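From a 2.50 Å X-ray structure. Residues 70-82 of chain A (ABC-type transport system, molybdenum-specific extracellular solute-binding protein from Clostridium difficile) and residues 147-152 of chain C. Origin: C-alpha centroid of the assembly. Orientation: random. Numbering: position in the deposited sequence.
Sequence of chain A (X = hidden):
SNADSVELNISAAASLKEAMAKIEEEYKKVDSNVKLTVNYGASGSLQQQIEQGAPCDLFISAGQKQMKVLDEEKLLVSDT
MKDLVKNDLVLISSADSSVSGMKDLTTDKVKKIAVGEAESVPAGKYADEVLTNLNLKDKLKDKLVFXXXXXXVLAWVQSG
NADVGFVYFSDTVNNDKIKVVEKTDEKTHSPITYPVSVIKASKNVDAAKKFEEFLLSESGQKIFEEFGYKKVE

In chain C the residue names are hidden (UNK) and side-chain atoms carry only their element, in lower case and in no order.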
# COMPACT_ATOMS: atom_id res chain seq x y z
N LEU A 70 6.13 -5.47 22.90
CA LEU A 70 5.46 -4.57 21.97
C LEU A 70 4.20 -5.18 21.36
O LEU A 70 3.20 -4.49 21.19
CB LEU A 70 6.43 -4.13 20.86
CG LEU A 70 7.53 -3.17 21.29
CD1 LEU A 70 8.47 -2.85 20.15
CD2 LEU A 70 6.91 -1.89 21.82
N ASP A 71 4.24 -6.47 21.06
CA ASP A 71 3.08 -7.15 20.48
C ASP A 71 2.02 -7.40 21.54
O ASP A 71 0.82 -7.36 21.26
CB ASP A 71 3.50 -8.46 19.80
CG ASP A 71 2.45 -8.98 18.85
OD1 ASP A 71 1.69 -8.16 18.28
OD2 ASP A 71 2.39 -10.22 18.65
N GLU A 72 2.46 -7.65 22.77
CA GLU A 72 1.56 -7.80 23.91
C GLU A 72 0.78 -6.52 24.16
O GLU A 72 -0.39 -6.55 24.54
CB GLU A 72 2.34 -8.20 25.17
CG GLU A 72 1.62 -7.93 26.49
CD GLU A 72 2.38 -8.45 27.70
OE1 GLU A 72 3.60 -8.20 27.78
OE2 GLU A 72 1.76 -9.10 28.56
N GLU A 73 1.44 -5.38 23.95
CA GLU A 73 0.82 -4.08 24.14
C GLU A 73 0.19 -3.58 22.84
O GLU A 73 -0.27 -2.44 22.76
CB GLU A 73 1.86 -3.07 24.67
CG GLU A 73 2.55 -3.50 25.97
CD GLU A 73 3.86 -2.77 26.21
OE1 GLU A 73 4.42 -2.23 25.23
OE2 GLU A 73 4.33 -2.73 27.36
N LYS A 74 0.19 -4.44 21.83
CA LYS A 74 -0.46 -4.17 20.54
C LYS A 74 0.06 -2.92 19.82
O LYS A 74 -0.70 -2.18 19.20
CB LYS A 74 -1.99 -4.12 20.71
CG LYS A 74 -2.62 -5.47 21.03
CD LYS A 74 -4.13 -5.43 20.90
CE LYS A 74 -4.71 -6.81 20.63
NZ LYS A 74 -4.07 -7.44 19.44
N LEU A 75 1.37 -2.71 19.89
CA LEU A 75 2.01 -1.56 19.25
C LEU A 75 2.61 -1.96 17.90
O LEU A 75 3.28 -1.15 17.25
CB LEU A 75 3.07 -0.96 20.16
CG LEU A 75 2.58 -0.39 21.49
CD1 LEU A 75 3.74 0.04 22.37
CD2 LEU A 75 1.65 0.78 21.26
N LEU A 76 2.36 -3.20 17.48
CA LEU A 76 2.90 -3.71 16.23
C LEU A 76 1.79 -4.12 15.26
O LEU A 76 0.70 -4.49 15.69
CB LEU A 76 3.81 -4.92 16.48
CG LEU A 76 5.07 -4.73 17.32
CD1 LEU A 76 5.89 -6.00 17.37
CD2 LEU A 76 5.90 -3.59 16.78
N VAL A 77 2.08 -4.03 13.97
CA VAL A 77 1.26 -4.69 12.96
C VAL A 77 1.71 -6.15 12.96
O VAL A 77 2.72 -6.50 12.34
CB VAL A 77 1.47 -4.06 11.57
CG1 VAL A 77 0.49 -4.65 10.56
CG2 VAL A 77 1.29 -2.55 11.63
N SER A 78 0.97 -6.99 13.68
CA SER A 78 1.37 -8.36 14.01
C SER A 78 1.82 -9.23 12.83
O SER A 78 2.82 -9.94 12.92
CB SER A 78 0.26 -9.08 14.78
OG SER A 78 0.02 -8.46 16.02
N ASP A 79 1.07 -9.18 11.73
CA ASP A 79 1.36 -10.02 10.58
C ASP A 79 2.63 -9.61 9.83
O ASP A 79 3.06 -10.30 8.90
CB ASP A 79 0.17 -10.08 9.62
CG ASP A 79 -0.63 -8.79 9.61
OD1 ASP A 79 -0.95 -8.29 8.51
OD2 ASP A 79 -0.96 -8.29 10.71
N THR A 80 3.24 -8.50 10.23
CA THR A 80 4.51 -8.07 9.65
C THR A 80 5.70 -8.54 10.47
O THR A 80 6.84 -8.26 10.12
CB THR A 80 4.59 -6.54 9.48
OG1 THR A 80 4.66 -5.91 10.77
CG2 THR A 80 3.38 -6.03 8.73
N MSE A 81 5.43 -9.23 11.58
CA MSE A 81 6.52 -9.73 12.42
C MSE A 81 7.25 -10.86 11.72
O MSE A 81 6.67 -11.91 11.42
CB MSE A 81 5.99 -10.20 13.78
CG MSE A 81 5.41 -9.08 14.63
SE MSE A 81 4.44 -9.68 16.20
CE MSE A 81 5.94 -10.17 17.32
N LYS A 82 8.54 -10.64 11.45
CA LYS A 82 9.37 -11.62 10.75
C LYS A 82 10.80 -11.61 11.27
O LYS A 82 11.24 -10.62 11.87
CB LYS A 82 9.38 -11.35 9.24
CG LYS A 82 8.34 -12.11 8.46
CD LYS A 82 7.27 -11.18 7.91
CE LYS A 82 6.03 -11.98 7.52
NZ LYS A 82 4.99 -11.12 6.87
N UNK C 147 -0.97 -19.32 20.96
CA UNK C 147 -0.51 -18.36 19.95
C UNK C 147 0.19 -17.16 20.57
O UNK C 147 -0.03 -16.85 21.75
c UNK C 147 -1.67 -17.90 19.09
N UNK C 148 1.00 -16.46 19.77
CA UNK C 148 1.79 -15.32 20.25
C UNK C 148 0.96 -14.04 20.38
O UNK C 148 1.35 -13.11 21.09
c UNK C 148 3.91 -14.48 17.08
c UNK C 148 3.00 -15.07 19.35
c UNK C 148 3.59 -13.94 15.68
c UNK C 148 2.65 -14.63 17.93
n UNK C 148 4.82 -13.79 14.85
N UNK C 149 -0.17 -14.00 19.68
CA UNK C 149 -1.16 -12.92 19.79
C UNK C 149 -2.43 -13.30 19.03
O UNK C 149 -2.44 -14.28 18.29
o UNK C 149 -0.03 -12.34 17.08
c UNK C 149 -0.59 -11.59 19.27
c UNK C 149 -0.62 -11.48 17.76
o UNK C 149 -1.23 -10.52 17.26
N UNK C 150 -3.49 -12.51 19.21
CA UNK C 150 -4.80 -12.83 18.62
C UNK C 150 -4.81 -12.90 17.09
O UNK C 150 -5.63 -13.60 16.51
c UNK C 150 -5.90 -11.85 19.08
c UNK C 150 -5.57 -10.42 18.67
c UNK C 150 -6.09 -11.93 20.57
N UNK C 151 -3.90 -12.17 16.45
CA UNK C 151 -3.78 -12.22 15.00
C UNK C 151 -3.43 -13.63 14.54
O UNK C 151 -3.92 -14.10 13.51
n UNK C 151 -5.83 -7.69 12.87
c UNK C 151 -3.13 -10.39 13.31
c UNK C 151 -4.75 -8.64 12.47
c UNK C 151 -4.33 -9.51 13.64
c UNK C 151 -2.72 -11.22 14.52
N UNK C 152 -2.58 -14.30 15.31
CA UNK C 152 -2.18 -15.67 15.01
C UNK C 152 -3.28 -16.67 15.37
O UNK C 152 -3.43 -17.70 14.71
c UNK C 152 1.10 -17.60 15.96
c UNK C 152 -0.22 -17.31 15.26
o UNK C 152 1.18 -17.43 17.19
o UNK C 152 2.07 -17.99 15.27
c UNK C 152 -0.86 -16.02 15.73
O HOH W 1 -2.94 -9.99 21.07

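Position 147 of chain C carries a single side-chain carbon, CB. Nothing branches from it. It lies out of reach of the chain A stretch. One carbon alone means alanine, so this is Ala C147.

Position 148 has four side-chain carbons in an unbranched row, ending in a nitrogen. Its CA-to-CB bond points sideways, but its end comes nearer to chain A. The terminal nitrogen of position 148 lies 3.9 Å from CB of Met A81, a selenomethionine. The backbone O of position 148 is 3.9 Å from OD2 of Asp A71. Four carbons and a terminal nitrogen are the pattern of lysine. In Lys C148 chi1 is p, and chi2 to chi4 are t, so the chain is extended beyond CB.

Position 149 has two side-chain carbons, and the second carries two oxygens. The CA-to-CB bond points toward chain A. One carboxylate oxygen of position 149 is 2.7 Å from OG of Ser A78, a hydrogen bond across the chains. The same OG of Ser A78 is 2.8 Å from OD1 of Asp A71, within chain A. The serine has one hydroxyl proton for two acceptors, and the coordinates do not settle which receives it. This short carboxylate is aspartate. Asp C149 also occupies the N-cap position of a helix. OD1 of Asp C149, the oxygen that meets the serine, accepts a weak capping bond, 3.2 Å long, from the backbone N of residue 151.

Position 150 has three side-chain carbons. One is bonded to CA and carries the other two, a beta-branched fork with no heteroatom. One branch carbon of position 150 packs 3.4 Å from NZ of Lys A74. A water links the same two residues through the backbone: it accepts from NZ of Lys A74 at 3.2 Å and from N of position 150 at 3.2 Å. The fork is that of valine, Val C150.

Position 151 again has four carbons in a row ending in a nitrogen. The CA-to-CB bond points toward chain A, but the end of the side chain leads away. The contact is therefore made near its base. CB of position 151 lies 3.7 Å from CB of Ser A78, and the next carbon of the same side chain lies 4.0 Å from OD2 of Asp A79. The residue is lysine, Lys C151.

Position 152 has three side-chain carbons, the third carrying two oxygens. It does not touch the chain A stretch. This is glutamate. OE1 of Glu C152 accepts a hydrogen bond from N of Lys C148, 2.8 Å long and nearly straight, which ties the turn to the start of the helix.

The contact is small, burying 348 Å² over both sides. Its centre is Ser A78, whose hydroxyl lies within hydrogen-bonding distance of two carboxylates. These sit close despite their like charge: OD2 of Asp A71 is 3.6 Å from OD2 of Asp C149. The water and Lys A74 extend the polar contact to the helix start. Packing against Met A81 and Asp A79 by the two lysines completes it.

Chain C, residues 147-152: AKDVKE
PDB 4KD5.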